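Local coordinates for protein putative phosphatase (Clostridium difficile, PDB 3SD7) that probably hydrolyses phosphate esters as a phosphatase of the haloacid dehalogenase-like hydrolase superfamily, although its physiological substrate is not established, at residues K27-V32 against K186-G191; N109-N114 against F147-Y152; I128-T133 against Q173-L178; V210-G215 against E230-I235. All coordinates share one frame; numbering follows the deposited sequence. Where two conformers were deposited one is given.

In the fold
Contacts 1, 3 and 4 build on the six-stranded parallel sheet of a Rossmann-like HAD fold; contact 2 involves a separate antiparallel pair. Contact 1 joins the first strand, near the N terminus, to strand 187-191, closing a loop of 153 intervening residues. Contacts 2 and 3 are nested inside that loop, and they cross each other, because residues 128-133 fall between the two segments of contact 2. Contact 2 ties the short strand 110-111 to the turn after helix 137-146, and contact 3 lays helix 168-179 on strand 128-133. Contact 4 follows in series, joining the loops after the last two strands of the sheet; like contact 3, it touches contacts 1 and 2.

Contact 1: residues K27-V32 against K186-G191; sequences KNYEIV and KVIMVG
Ile31 and Val32 pair in parallel with Val187 and Ile188, placing strand 31-34 beside strand 187-191 within the six-stranded sheet of the Rossmann-like HAD fold. Backbone hydrogen bonds start the pairing. Lys186 O receives two N-H groups: Glu30 N at 2.8 Å, in the carbonyl plane on a lone pair, and Ile31 N, whose N-H points almost straight at the oxygen (168°). The chain then returns the bond, Ile188 N donating to Ile31 O at 3.1 Å. Weaker CA-H...O contacts fill in between, among them Val187 CA to Ile31 O.

Apolar contacts divide between the two faces of the sheet. Ile31 and Val187 share one face, where Leu176 of helix 168-179 packs on both. Val32 and Ile188 project together from the other; Val32 CG1 also reaches Val190 CG2, 3.8 Å away.

Charged and polar groups gather at the start of the pairing. Lys186 bends along its chain, its CD coming 3.0 Å from Asn28 O, a buried carbonyl oxygen without a polar partner. Its NZ remains 4.2 Å from Glu30 OE2, too far for a salt bridge, and has a long, weak ion pair with Asp183, so any attraction to Glu30 is probably modest.

The aromatic contact belongs to Tyr29, whose hydroxyl is held by Asp206 and Tyr227 beyond the pair. With CG1 anti to the backbone N (chi1 -168°), Ile188 extends across one face of this ring in a CH-pi contact, its CD1 3.8 Å from the Tyr29 ring centroid and 19° off the normal.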
loop_
_atom_site.group_PDB
_atom_site.type_symbol
_atom_site.label_atom_id
_atom_site.label_comp_id
_atom_site.label_asym_id
_atom_site.label_seq_id
_atom_site.Cartn_x
_atom_site.Cartn_y
_atom_site.Cartn_z
ATOM N N LYS A 27 16.686 18.648 -4.336
ATOM C CA LYS A 27 17.311 17.512 -5.010
ATOM C C LYS A 27 16.473 17.022 -6.200
ATOM O O LYS A 27 15.248 17.167 -6.207
ATOM C CB LYS A 27 17.536 16.360 -4.023
ATOM C CG LYS A 27 18.698 15.447 -4.434
ATOM C CD LYS A 27 18.698 14.115 -3.702
ATOM C CE LYS A 27 18.735 14.243 -2.186
ATOM N NZ LYS A 27 18.721 12.886 -1.546
ATOM N N ASN A 28 17.148 16.442 -7.188
ATOM C CA ASN A 28 16.508 15.887 -8.384
ATOM C C ASN A 28 16.429 14.357 -8.284
ATOM O O ASN A 28 17.406 13.662 -8.538
ATOM C CB ASN A 28 17.301 16.292 -9.635
ATOM C CG ASN A 28 16.729 15.692 -10.933
ATOM O OD1 ASN A 28 15.542 15.366 -11.023
ATOM N ND2 ASN A 28 17.579 15.567 -11.944
ATOM N N TYR A 29 15.260 13.828 -7.951
ATOM C CA TYR A 29 15.100 12.382 -7.819
ATOM C C TYR A 29 14.821 11.712 -9.165
ATOM O O TYR A 29 13.927 12.117 -9.892
ATOM C CB TYR A 29 13.981 12.068 -6.855
ATOM C CG TYR A 29 14.197 12.659 -5.490
ATOM C CD1 TYR A 29 15.044 12.055 -4.582
ATOM C CD2 TYR A 29 13.548 13.824 -5.107
ATOM C CE1 TYR A 29 15.248 12.593 -3.327
ATOM C CE2 TYR A 29 13.741 14.372 -3.847
ATOM C CZ TYR A 29 14.591 13.757 -2.967
ATOM O OH TYR A 29 14.797 14.287 -1.728
ATOM N N GLU A 30 15.545 10.650 -9.460
ATOM C CA GLU A 30 15.404 9.953 -10.740
ATOM C C GLU A 30 14.633 8.628 -10.643
ATOM O O GLU A 30 14.143 8.124 -11.652
ATOM C CB GLU A 30 16.778 9.700 -11.323
ATOM C CG GLU A 30 17.550 10.977 -11.566
ATOM C CD GLU A 30 18.990 10.739 -11.999
ATOM O OE1 GLU A 30 19.347 9.583 -12.337
ATOM O OE2 GLU A 30 19.766 11.721 -11.999
ATOM N N ILE A 31 14.598 8.056 -9.442
ATOM C CA ILE A 31 13.912 6.794 -9.174
ATOM C C ILE A 31 12.922 7.062 -8.035
ATOM O O ILE A 31 13.335 7.485 -6.947
ATOM C CB ILE A 31 14.920 5.648 -8.789
ATOM C CG1 ILE A 31 15.930 5.407 -9.936
ATOM C CG2 ILE A 31 14.151 4.371 -8.378
ATOM C CD1 ILE A 31 16.947 4.275 -9.662
ATOM N N VAL A 32 11.633 6.795 -8.253
ATOM C CA VAL A 32 10.603 7.066 -7.254
ATOM C C VAL A 32 9.857 5.775 -6.980
ATOM O O VAL A 32 9.318 5.142 -7.908
ATOM C CB VAL A 32 9.599 8.103 -7.726
ATOM C CG1 VAL A 32 8.609 8.471 -6.594
ATOM C CG2 VAL A 32 10.323 9.372 -8.272
ATOM N N LYS A 186 19.546 9.859 -5.548
ATOM C CA LYS A 186 18.502 10.257 -6.485
ATOM C C LYS A 186 17.271 9.349 -6.340
ATOM O O LYS A 186 16.443 9.299 -7.232
ATOM C CB LYS A 186 18.999 10.221 -7.937
ATOM C CG LYS A 186 20.204 11.104 -8.263
ATOM C CD LYS A 186 20.022 12.532 -7.772
ATOM C CE LYS A 186 20.745 13.539 -8.671
ATOM N NZ LYS A 186 22.180 13.226 -8.880
ATOM N N VAL A 187 17.178 8.627 -5.216
ATOM C CA VAL A 187 16.061 7.692 -4.960
ATOM C C VAL A 187 15.169 8.202 -3.830
ATOM O O VAL A 187 15.655 8.750 -2.835
ATOM C CB VAL A 187 16.576 6.253 -4.585
ATOM C CG1 VAL A 187 15.414 5.294 -4.463
ATOM C CG2 VAL A 187 17.558 5.699 -5.646
ATOM N N ILE A 188 13.854 8.033 -3.985
ATOM C CA ILE A 188 12.899 8.456 -2.970
ATOM C C ILE A 188 11.734 7.479 -2.872
ATOM O O ILE A 188 11.278 6.952 -3.876
ATOM C CB ILE A 188 12.405 9.898 -3.202
ATOM C CG1 ILE A 188 11.649 10.409 -1.973
ATOM C CG2 ILE A 188 11.600 10.042 -4.522
ATOM C CD1 ILE A 188 11.595 11.984 -1.907
ATOM N N MET A 189 11.291 7.221 -1.634
ATOM C CA MET A 189 10.154 6.368 -1.328
ATOM C C MET A 189 8.938 7.215 -0.924
ATOM O O MET A 189 9.042 8.103 -0.067
ATOM C CB MET A 189 10.526 5.435 -0.157
ATOM C CG MET A 189 9.372 4.539 0.360
ATOM S SD MET A 189 8.946 3.254 -0.844
ATOM C CE MET A 189 7.488 2.526 -0.054
ATOM N N VAL A 190 7.791 6.879 -1.479
ATOM C CA VAL A 190 6.527 7.580 -1.188
ATOM C C VAL A 190 5.556 6.597 -0.539
ATOM O O VAL A 190 5.284 5.532 -1.078
ATOM C CB VAL A 190 5.910 8.131 -2.466
ATOM C CG1 VAL A 190 4.607 8.885 -2.165
ATOM C CG2 VAL A 190 6.902 9.024 -3.201
ATOM N N GLY A 191 5.008 6.956 0.620
ATOM C CA GLY A 191 4.119 6.058 1.321
ATOM C C GLY A 191 3.274 6.761 2.363
ATOM O O GLY A 191 3.556 7.899 2.714
#

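Contact 2: residues N109-N114 against F147-Y152; sequences NKIYEN and FDIDRY
Ile111 lies over one face of the Phe147 ring, a CH-pi contact between the short strand 110-111 and the turn where helix 137-146 ends in a Schellman motif. Asp148, with positive phi, is the C-prime residue of that motif: its N bonds back to Arg145 O, and Ile149 N to Leu144 O. The reversal leaves Phe147 and Ile149 both facing the strand.

The Phe147 ring reaches beneath Ile111 and back to Asn109, where CZ ends. Ile111 CB stands above the ring centre, 3.9 Å from the centroid and 12° off the normal, and its CG2 covers the CD1-CE1 side. Ile111 and Phe147 overlap along their flanks while heading opposite ways. At the far end of the ring Asn109 meets the edge, its O 3.4 Å from Phe147 CZ, while Asn109 CB approaches CE2.

Ile111 also uses its longer branch. CG1 is anti to the backbone N (chi1 -175°), and the extended chain carries CD1 beyond the ring toward Ile149. That residue puts CG1 between its backbone N and carbonyl carbon (chi1 60°), and the two isoleucines meet tip to tip. Leu144 and, from helix 115-124, Lys116 and Leu119 pack against Ile149, whose CD1 ends 3.8 Å from Ile111 CD1.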
loop_
_atom_site.group_PDB
_atom_site.type_symbol
_atom_site.label_atom_id
_atom_site.label_comp_id
_atom_site.label_asym_id
_atom_site.label_seq_id
_atom_site.Cartn_x
_atom_site.Cartn_y
_atom_site.Cartn_z
ATOM N N ASN A 109 -11.407 -1.346 -5.350
ATOM C CA ASN A 109 -10.434 -0.348 -4.944
ATOM C C ASN A 109 -10.778 0.960 -5.635
ATOM O O ASN A 109 -11.499 0.968 -6.651
ATOM C CB ASN A 109 -8.999 -0.732 -5.373
ATOM C CG ASN A 109 -8.525 -2.039 -4.795
ATOM O OD1 ASN A 109 -7.848 -2.057 -3.760
ATOM N ND2 ASN A 109 -8.866 -3.157 -5.457
ATOM N N LYS A 110 -10.262 2.062 -5.103
ATOM C CA LYS A 110 -10.466 3.374 -5.689
ATOM C C LYS A 110 -9.130 4.066 -5.837
ATOM O O LYS A 110 -8.407 4.252 -4.849
ATOM C CB LYS A 110 -11.335 4.199 -4.764
ATOM C CG LYS A 110 -11.909 5.490 -5.332
ATOM C CD LYS A 110 -12.813 6.131 -4.265
ATOM C CE LYS A 110 -13.463 7.430 -4.704
ATOM N NZ LYS A 110 -14.427 7.896 -3.654
ATOM N N ILE A 111 -8.812 4.521 -7.032
ATOM C CA ILE A 111 -7.555 5.224 -7.241
ATOM C C ILE A 111 -7.689 6.620 -6.634
ATOM O O ILE A 111 -8.744 7.238 -6.735
ATOM C CB ILE A 111 -7.142 5.240 -8.731
ATOM C CG1 ILE A 111 -5.774 5.860 -8.915
ATOM C CG2 ILE A 111 -8.194 5.965 -9.584
ATOM C CD1 ILE A 111 -5.166 5.571 -10.332
ATOM N N TYR A 112 -6.631 7.122 -6.002
ATOM C CA TYR A 112 -6.716 8.453 -5.409
ATOM C C TYR A 112 -6.848 9.489 -6.506
ATOM O O TYR A 112 -6.202 9.396 -7.550
ATOM C CB TYR A 112 -5.561 8.737 -4.456
ATOM C CG TYR A 112 -5.686 7.954 -3.188
ATOM C CD1 TYR A 112 -6.618 8.321 -2.225
ATOM C CD2 TYR A 112 -4.881 6.846 -2.924
ATOM C CE1 TYR A 112 -6.767 7.584 -1.044
ATOM C CE2 TYR A 112 -5.031 6.096 -1.735
ATOM C CZ TYR A 112 -5.983 6.497 -0.804
ATOM O OH TYR A 112 -6.180 5.813 0.371
ATOM N N GLU A 113 -7.705 10.473 -6.268
ATOM C CA GLU A 113 -7.903 11.518 -7.233
ATOM C C GLU A 113 -6.560 12.173 -7.581
ATOM O O GLU A 113 -5.765 12.461 -6.696
ATOM C CB GLU A 113 -8.851 12.580 -6.671
ATOM C CG GLU A 113 -9.475 13.396 -7.707
ATOM C CD GLU A 113 -10.544 12.623 -8.474
ATOM O OE1 GLU A 113 -10.746 12.957 -9.635
ATOM O OE2 GLU A 113 -11.172 11.680 -7.911
ATOM N N ASN A 114 -6.338 12.341 -8.879
ATOM C CA ASN A 114 -5.150 13.006 -9.482
ATOM C C ASN A 114 -3.882 12.171 -9.549
ATOM O O ASN A 114 -2.875 12.626 -10.091
ATOM C CB ASN A 114 -4.861 14.343 -8.802
ATOM C CG ASN A 114 -6.080 15.273 -8.824
ATOM O OD1 ASN A 114 -6.756 15.395 -9.849
ATOM N ND2 ASN A 114 -6.358 15.936 -7.693
ATOM N N PHE A 147 -6.573 -0.147 -13.155
ATOM C CA PHE A 147 -6.589 1.326 -13.308
ATOM C C PHE A 147 -5.777 1.862 -14.462
ATOM O O PHE A 147 -5.633 3.081 -14.624
ATOM C CB PHE A 147 -6.190 2.021 -12.003
ATOM C CG PHE A 147 -7.216 1.876 -10.945
ATOM C CD1 PHE A 147 -8.445 2.508 -11.065
ATOM C CD2 PHE A 147 -6.975 1.101 -9.824
ATOM C CE1 PHE A 147 -9.410 2.365 -10.093
ATOM C CE2 PHE A 147 -7.937 0.955 -8.854
ATOM C CZ PHE A 147 -9.148 1.582 -8.976
ATOM N N ASP A 148 -5.252 0.952 -15.270
ATOM C CA ASP A 148 -4.475 1.293 -16.442
ATOM C C ASP A 148 -3.249 2.146 -16.088
ATOM O O ASP A 148 -2.835 3.011 -16.852
ATOM C CB ASP A 148 -5.363 1.997 -17.492
ATOM C CG ASP A 148 -4.735 2.030 -18.874
ATOM O OD1 ASP A 148 -3.885 1.161 -19.183
ATOM O OD2 ASP A 148 -5.084 2.946 -19.649
ATOM N N ILE A 149 -2.652 1.886 -14.933
ATOM C CA ILE A 149 -1.445 2.625 -14.532
ATOM C C ILE A 149 -0.197 1.710 -14.401
ATOM O O ILE A 149 0.887 2.203 -14.142
ATOM C CB ILE A 149 -1.651 3.478 -13.237
ATOM C CG1 ILE A 149 -2.041 2.601 -12.055
ATOM C CG2 ILE A 149 -2.682 4.584 -13.533
ATOM C CD1 ILE A 149 -2.098 3.370 -10.681
ATOM N N ASP A 150 -0.385 0.397 -14.586
ATOM C CA ASP A 150 0.707 -0.576 -14.581
ATOM C C ASP A 150 1.810 -0.138 -15.542
ATOM O O ASP A 150 3.012 -0.241 -15.238
ATOM C CB ASP A 150 0.177 -1.942 -15.023
ATOM C CG ASP A 150 1.283 -2.959 -15.234
ATOM O OD1 ASP A 150 2.042 -3.190 -14.300
ATOM O OD2 ASP A 150 1.378 -3.541 -16.339
ATOM N N ARG A 151 1.384 0.368 -16.701
ATOM C CA ARG A 151 2.270 0.815 -17.754
ATOM C C ARG A 151 3.324 1.858 -17.343
ATOM O O ARG A 151 4.336 1.993 -17.998
ATOM C CB ARG A 151 1.424 1.389 -18.925
ATOM C CG ARG A 151 0.629 2.640 -18.549
ATOM C CD ARG A 151 -0.208 3.214 -19.697
ATOM N NE ARG A 151 -1.215 2.263 -20.159
ATOM C CZ ARG A 151 -2.012 2.450 -21.211
ATOM N NH1 ARG A 151 -1.949 3.574 -21.928
ATOM N NH2 ARG A 151 -2.882 1.505 -21.549
ATOM N N TYR A 152 3.093 2.591 -16.263
ATOM C CA TYR A 152 4.047 3.639 -15.833
ATOM C C TYR A 152 5.154 3.130 -14.908
ATOM O O TYR A 152 6.098 3.855 -14.641
ATOM C CB TYR A 152 3.294 4.789 -15.129
ATOM C CG TYR A 152 2.219 5.368 -16.026
ATOM C CD1 TYR A 152 2.553 5.898 -17.254
ATOM C CD2 TYR A 152 0.874 5.316 -15.673
ATOM C CE1 TYR A 152 1.587 6.382 -18.120
ATOM C CE2 TYR A 152 -0.117 5.828 -16.531
ATOM C CZ TYR A 152 0.254 6.351 -17.755
ATOM O OH TYR A 152 -0.706 6.846 -18.640
#

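Contact 3: residues I128-T133 against Q173-L178; sequences ILLVAT and QYVLDL
Leu130 and Val175 carry the contact between strand 128-133 and helix 168-179. Their side chains lie flank to flank, one pointing contrary to the other, with Leu130 CD1 3.7 Å from Val175 CG1. The leucine holds CG beside its backbone N (chi1 -53°), and from there CD1 also comes within 4.1 Å of the carbonyl oxygen of Val175. Both valine branches are used: CG1 faces Leu130 and, more loosely, Ala132 CB at 4.4 Å, whereas CG2 lies over the strand backbone, 4.1 Å from Val131 O. The small side chain of Ala132 accompanies a close approach of the two backbones, its CA being the nearest to that of Val175 at 7.0 Å. Leu176 starts out pointing away from the strand, but its end turns back and CD2 grazes Leu130 CD1.

Neighbouring parts of the sheet surround this apolar layer. Leu130 packs on Ile31 and Leu33 of the strand on one side and on Tyr155 of the strand on the other, and Val175 touches both Leu33 and Tyr155. Along the helix, Cys179 adjoins Leu130, while Val171 and Ile172 adjoin Ala132. The strand itself is fixed by backbone bonds that link Leu130 with Val32 and Phe34. At its C-terminal end, Thr133 OG1 bonds Asp35 of the HAD-type sequence pattern, in keeping with a position beside the probable active site.

Helix and strand run nearly antiparallel, at 153°, with axes 8.7 Å apart. A helix packed in this way against the strands of a parallel beta-sheet is the layered alpha/beta packing typical of the Rossmann-like core of HAD hydrolases.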
loop_
_atom_site.group_PDB
_atom_site.type_symbol
_atom_site.label_atom_id
_atom_site.label_comp_id
_atom_site.label_asym_id
_atom_site.label_seq_id
_atom_site.Cartn_x
_atom_site.Cartn_y
_atom_site.Cartn_z
ATOM N N ILE A 128 12.039 6.888 -13.323
ATOM C CA ILE A 128 11.781 5.471 -13.181
ATOM C C ILE A 128 10.877 5.338 -11.949
ATOM O O ILE A 128 11.221 5.822 -10.849
ATOM C CB ILE A 128 13.084 4.701 -12.948
ATOM C CG1 ILE A 128 13.935 4.767 -14.213
ATOM C CG2 ILE A 128 12.756 3.234 -12.618
ATOM C CD1 ILE A 128 15.354 4.273 -14.016
ATOM N N LEU A 129 9.721 4.715 -12.161
ATOM C CA LEU A 129 8.713 4.556 -11.122
ATOM C C LEU A 129 8.629 3.072 -10.765
ATOM O O LEU A 129 8.581 2.183 -11.647
ATOM C CB LEU A 129 7.370 5.058 -11.615
ATOM C CG LEU A 129 7.363 6.466 -12.221
ATOM C CD1 LEU A 129 5.930 6.870 -12.615
ATOM C CD2 LEU A 129 7.963 7.480 -11.247
ATOM N N LEU A 130 8.631 2.810 -9.472
ATOM C CA LEU A 130 8.574 1.447 -8.968
ATOM C C LEU A 130 7.514 1.329 -7.891
ATOM O O LEU A 130 7.213 2.299 -7.196
ATOM C CB LEU A 130 9.922 1.096 -8.343
ATOM C CG LEU A 130 11.208 1.299 -9.166
ATOM C CD1 LEU A 130 12.480 1.063 -8.300
ATOM C CD2 LEU A 130 11.202 0.423 -10.399
ATOM N N VAL A 131 6.977 0.126 -7.705
ATOM C CA VAL A 131 6.093 -0.156 -6.577
ATOM C C VAL A 131 6.804 -1.104 -5.632
ATOM O O VAL A 131 7.368 -2.106 -6.083
ATOM C CB VAL A 131 4.732 -0.752 -7.008
ATOM C CG1 VAL A 131 3.923 -1.251 -5.799
ATOM C CG2 VAL A 131 3.924 0.290 -7.786
ATOM N N ALA A 132 6.832 -0.740 -4.350
ATOM C CA ALA A 132 7.388 -1.571 -3.290
ATOM C C ALA A 132 6.327 -1.609 -2.197
ATOM O O ALA A 132 6.067 -0.612 -1.531
ATOM C CB ALA A 132 8.733 -0.994 -2.772
ATOM N N THR A 133 5.717 -2.770 -2.021
ATOM C CA THR A 133 4.581 -2.926 -1.131
ATOM C C THR A 133 4.621 -4.250 -0.378
ATOM O O THR A 133 5.307 -5.197 -0.797
ATOM C CB THR A 133 3.284 -2.828 -1.960
ATOM O OG1 THR A 133 2.126 -2.920 -1.120
ATOM C CG2 THR A 133 3.208 -3.924 -3.057
ATOM N N GLN A 173 14.761 -2.776 -1.133
ATOM C CA GLN A 173 16.064 -3.210 -1.599
ATOM C C GLN A 173 15.946 -4.080 -2.851
ATOM O O GLN A 173 16.728 -3.933 -3.786
ATOM C CB GLN A 173 16.798 -3.995 -0.523
ATOM C CG GLN A 173 18.225 -4.343 -0.918
ATOM C CD GLN A 173 19.104 -3.105 -1.064
ATOM O OE1 GLN A 173 19.614 -2.805 -2.142
ATOM N NE2 GLN A 173 19.228 -2.360 0.004
ATOM N N TYR A 174 14.986 -4.997 -2.852
ATOM C CA TYR A 174 14.787 -5.888 -3.999
ATOM C C TYR A 174 14.563 -5.102 -5.289
ATOM O O TYR A 174 15.177 -5.367 -6.303
ATOM C CB TYR A 174 13.601 -6.864 -3.751
ATOM C CG TYR A 174 13.240 -7.692 -4.979
ATOM C CD1 TYR A 174 14.019 -8.777 -5.371
ATOM C CD2 TYR A 174 12.145 -7.372 -5.753
ATOM C CE1 TYR A 174 13.693 -9.517 -6.515
ATOM C CE2 TYR A 174 11.822 -8.105 -6.890
ATOM C CZ TYR A 174 12.583 -9.156 -7.261
ATOM O OH TYR A 174 12.227 -9.871 -8.400
ATOM N N VAL A 175 13.703 -4.088 -5.230
ATOM C CA VAL A 175 13.345 -3.365 -6.416
ATOM C C VAL A 175 14.483 -2.442 -6.884
ATOM O O VAL A 175 14.716 -2.307 -8.080
ATOM C CB VAL A 175 11.919 -2.741 -6.202
ATOM C CG1 VAL A 175 12.018 -1.353 -5.603
ATOM C CG2 VAL A 175 11.144 -2.785 -7.450
ATOM N N LEU A 176 15.242 -1.854 -5.952
ATOM C CA LEU A 176 16.436 -1.092 -6.330
ATOM C C LEU A 176 17.513 -1.985 -6.947
ATOM O O LEU A 176 18.238 -1.571 -7.871
ATOM C CB LEU A 176 17.044 -0.365 -5.125
ATOM C CG LEU A 176 16.248 0.806 -4.589
ATOM C CD1 LEU A 176 17.061 1.395 -3.432
ATOM C CD2 LEU A 176 15.981 1.849 -5.684
ATOM N N ASP A 177 17.653 -3.206 -6.431
ATOM C CA ASP A 177 18.643 -4.102 -6.976
ATOM C C ASP A 177 18.304 -4.418 -8.441
ATOM O O ASP A 177 19.204 -4.585 -9.237
ATOM C CB ASP A 177 18.779 -5.367 -6.145
ATOM C CG ASP A 177 19.464 -5.120 -4.783
ATOM O OD1 ASP A 177 20.064 -4.043 -4.582
ATOM O OD2 ASP A 177 19.408 -6.019 -3.929
ATOM N N LEU A 178 17.023 -4.471 -8.790
ATOM C CA LEU A 178 16.619 -4.748 -10.182
ATOM C C LEU A 178 17.023 -3.611 -11.118
ATOM O O LEU A 178 17.213 -3.836 -12.306
ATOM C CB LEU A 178 15.107 -4.934 -10.312
ATOM C CG LEU A 178 14.479 -6.133 -9.617
ATOM C CD1 LEU A 178 12.954 -6.053 -9.737
ATOM C CD2 LEU A 178 15.065 -7.469 -10.162
#

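Contact 4: residues V210-G215 against E230-I235; sequences VLYGYG and ENVESI
The Tyr212 ring is sandwiched between two valines: Val232 CG2 over one face, and Val210 CG2, from its own segment, over the opposite face. Both sit toward the rim, and the Val232 methyl makes a CH-pi contact 3.8 Å from the Tyr212 ring centroid. At the edge, in plane, comes Glu230 O, with Ile235 CD1 near the hydroxyl end. The ring thus joins the loops after strands 206-210 and 227-229 of the Rossmann-like HAD sheet. Its hydroxyl is bonded to Thr39 O, in the HAD-type pattern, and Tyr112 meets the ring edge-to-face.

Tyr212 holds CG between its backbone N and carbonyl carbon (chi1 60°), turning the ring toward residues 230-235. Tyr212 N is buried without a partner in the model. Glu230, in one of its two conformers, folds its bent chain back against Leu211, its CD 3.5 Å from Leu211 CD1, a contact that is therefore doubtful.

The turn carrying Val232 is shaped by an Asx motif. Asn231 OD1 takes two bonds from one residue: Ser234 OG at 2.9 Å, tilted 33° out of the carbonyl plane, and Ser234 N at 3.0 Å, almost in line with the Asn231 CG-OD1 bond.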
loop_
_atom_site.group_PDB
_atom_site.type_symbol
_atom_site.label_atom_id
_atom_site.label_comp_id
_atom_site.label_asym_id
_atom_site.label_seq_id
_atom_site.Cartn_x
_atom_site.Cartn_y
_atom_site.Cartn_z
ATOM N N VAL A 210 2.803 10.671 3.072
ATOM C CA VAL A 210 1.559 11.293 2.659
ATOM C C VAL A 210 0.527 11.185 3.784
ATOM O O VAL A 210 0.538 10.229 4.556
ATOM C CB VAL A 210 0.989 10.717 1.340
ATOM C CG1 VAL A 210 2.109 10.636 0.272
ATOM C CG2 VAL A 210 0.330 9.317 1.536
ATOM N N LEU A 211 -0.378 12.158 3.844
ATOM C CA LEU A 211 -1.402 12.229 4.878
ATOM C C LEU A 211 -2.802 11.865 4.386
ATOM O O LEU A 211 -3.730 11.817 5.192
ATOM C CB LEU A 211 -1.457 13.647 5.503
ATOM C CG LEU A 211 -0.147 14.195 6.078
ATOM C CD1 LEU A 211 -0.366 15.628 6.587
ATOM C CD2 LEU A 211 0.380 13.271 7.208
ATOM N N TYR A 212 -2.957 11.584 3.080
ATOM C CA TYR A 212 -4.267 11.251 2.519
ATOM C C TYR A 212 -4.638 9.776 2.583
ATOM O O TYR A 212 -5.738 9.387 2.160
ATOM C CB TYR A 212 -4.376 11.751 1.061
ATOM C CG TYR A 212 -3.356 11.179 0.130
ATOM C CD1 TYR A 212 -3.510 9.880 -0.393
ATOM C CD2 TYR A 212 -2.226 11.904 -0.253
ATOM C CE1 TYR A 212 -2.588 9.351 -1.241
ATOM C CE2 TYR A 212 -1.303 11.377 -1.114
ATOM C CZ TYR A 212 -1.488 10.103 -1.627
ATOM O OH TYR A 212 -0.553 9.577 -2.482
ATOM N N GLY A 213 -3.726 8.973 3.129
ATOM C CA GLY A 213 -3.923 7.555 3.291
ATOM C C GLY A 213 -4.302 7.150 4.703
ATOM O O GLY A 213 -5.161 7.801 5.373
ATOM N N TYR A 214 -3.695 6.069 5.161
ATOM C CA TYR A 214 -4.064 5.460 6.424
ATOM C C TYR A 214 -3.186 5.846 7.618
ATOM O O TYR A 214 -3.485 5.479 8.737
ATOM C CB TYR A 214 -4.205 3.931 6.261
ATOM C CG TYR A 214 -5.448 3.611 5.470
ATOM C CD1 TYR A 214 -6.636 3.326 6.113
ATOM C CD2 TYR A 214 -5.455 3.665 4.062
ATOM C CE1 TYR A 214 -7.791 3.080 5.418
ATOM C CE2 TYR A 214 -6.643 3.423 3.357
ATOM C CZ TYR A 214 -7.782 3.116 4.050
ATOM O OH TYR A 214 -8.975 2.886 3.403
ATOM N N GLY A 215 -2.145 6.610 7.369
ATOM C CA GLY A 215 -1.285 7.104 8.440
ATOM C C GLY A 215 -1.729 8.477 8.902
ATOM O O GLY A 215 -1.970 9.379 8.090
ATOM N N GLU A 230 -0.014 16.680 2.148
ATOM C CA GLU A 230 -1.417 16.476 2.473
ATOM C C GLU A 230 -2.201 15.798 1.359
ATOM O O GLU A 230 -3.100 15.003 1.629
ATOM C CB GLU A 230 -2.112 17.815 2.830
ATOM C CG GLU A 230 -2.002 18.248 4.289
ATOM C CD GLU A 230 -2.982 17.520 5.224
ATOM O OE1 GLU A 230 -3.386 16.366 4.933
ATOM O OE2 GLU A 230 -3.348 18.109 6.270
ATOM N N ASN A 231 -1.835 16.068 0.109
ATOM C CA ASN A 231 -2.593 15.575 -1.011
ATOM C C ASN A 231 -1.707 15.126 -2.155
ATOM O O ASN A 231 -0.499 15.359 -2.155
ATOM C CB ASN A 231 -3.564 16.664 -1.466
ATOM C CG ASN A 231 -2.887 17.990 -1.651
ATOM O OD1 ASN A 231 -1.927 18.101 -2.411
ATOM N ND2 ASN A 231 -3.393 19.028 -0.962
ATOM N N VAL A 232 -2.327 14.432 -3.094
ATOM C CA VAL A 232 -1.641 13.873 -4.245
ATOM C C VAL A 232 -0.952 14.938 -5.079
ATOM O O VAL A 232 0.218 14.785 -5.454
ATOM C CB VAL A 232 -2.626 13.033 -5.087
ATOM C CG1 VAL A 232 -2.037 12.674 -6.448
ATOM C CG2 VAL A 232 -3.058 11.779 -4.301
ATOM N N GLU A 233 -1.663 16.023 -5.372
ATOM C CA GLU A 233 -1.096 17.085 -6.203
ATOM C C GLU A 233 0.220 17.654 -5.666
ATOM O O GLU A 233 1.093 18.045 -6.447
ATOM C CB GLU A 233 -2.111 18.220 -6.431
ATOM C CG GLU A 233 -3.238 17.907 -7.461
ATOM C CD GLU A 233 -2.741 17.682 -8.906
ATOM O OE1 GLU A 233 -3.585 17.421 -9.794
ATOM O OE2 GLU A 233 -1.524 17.759 -9.165
ATOM N N SER A 234 0.358 17.714 -4.347
ATOM C CA SER A 234 1.590 18.225 -3.738
ATOM C C SER A 234 2.836 17.360 -4.008
ATOM O O SER A 234 3.953 17.837 -3.834
ATOM C CB SER A 234 1.407 18.419 -2.236
ATOM O OG SER A 234 0.533 19.491 -1.997
ATOM N N ILE A 235 2.649 16.091 -4.391
ATOM C CA ILE A 235 3.781 15.225 -4.749
ATOM C C ILE A 235 4.610 15.864 -5.899
ATOM O O ILE A 235 5.844 15.823 -5.868
ATOM C CB ILE A 235 3.301 13.805 -5.110
ATOM C CG1 ILE A 235 2.765 13.118 -3.847
ATOM C CG2 ILE A 235 4.438 12.967 -5.724
ATOM C CD1 ILE A 235 2.045 11.807 -4.069
#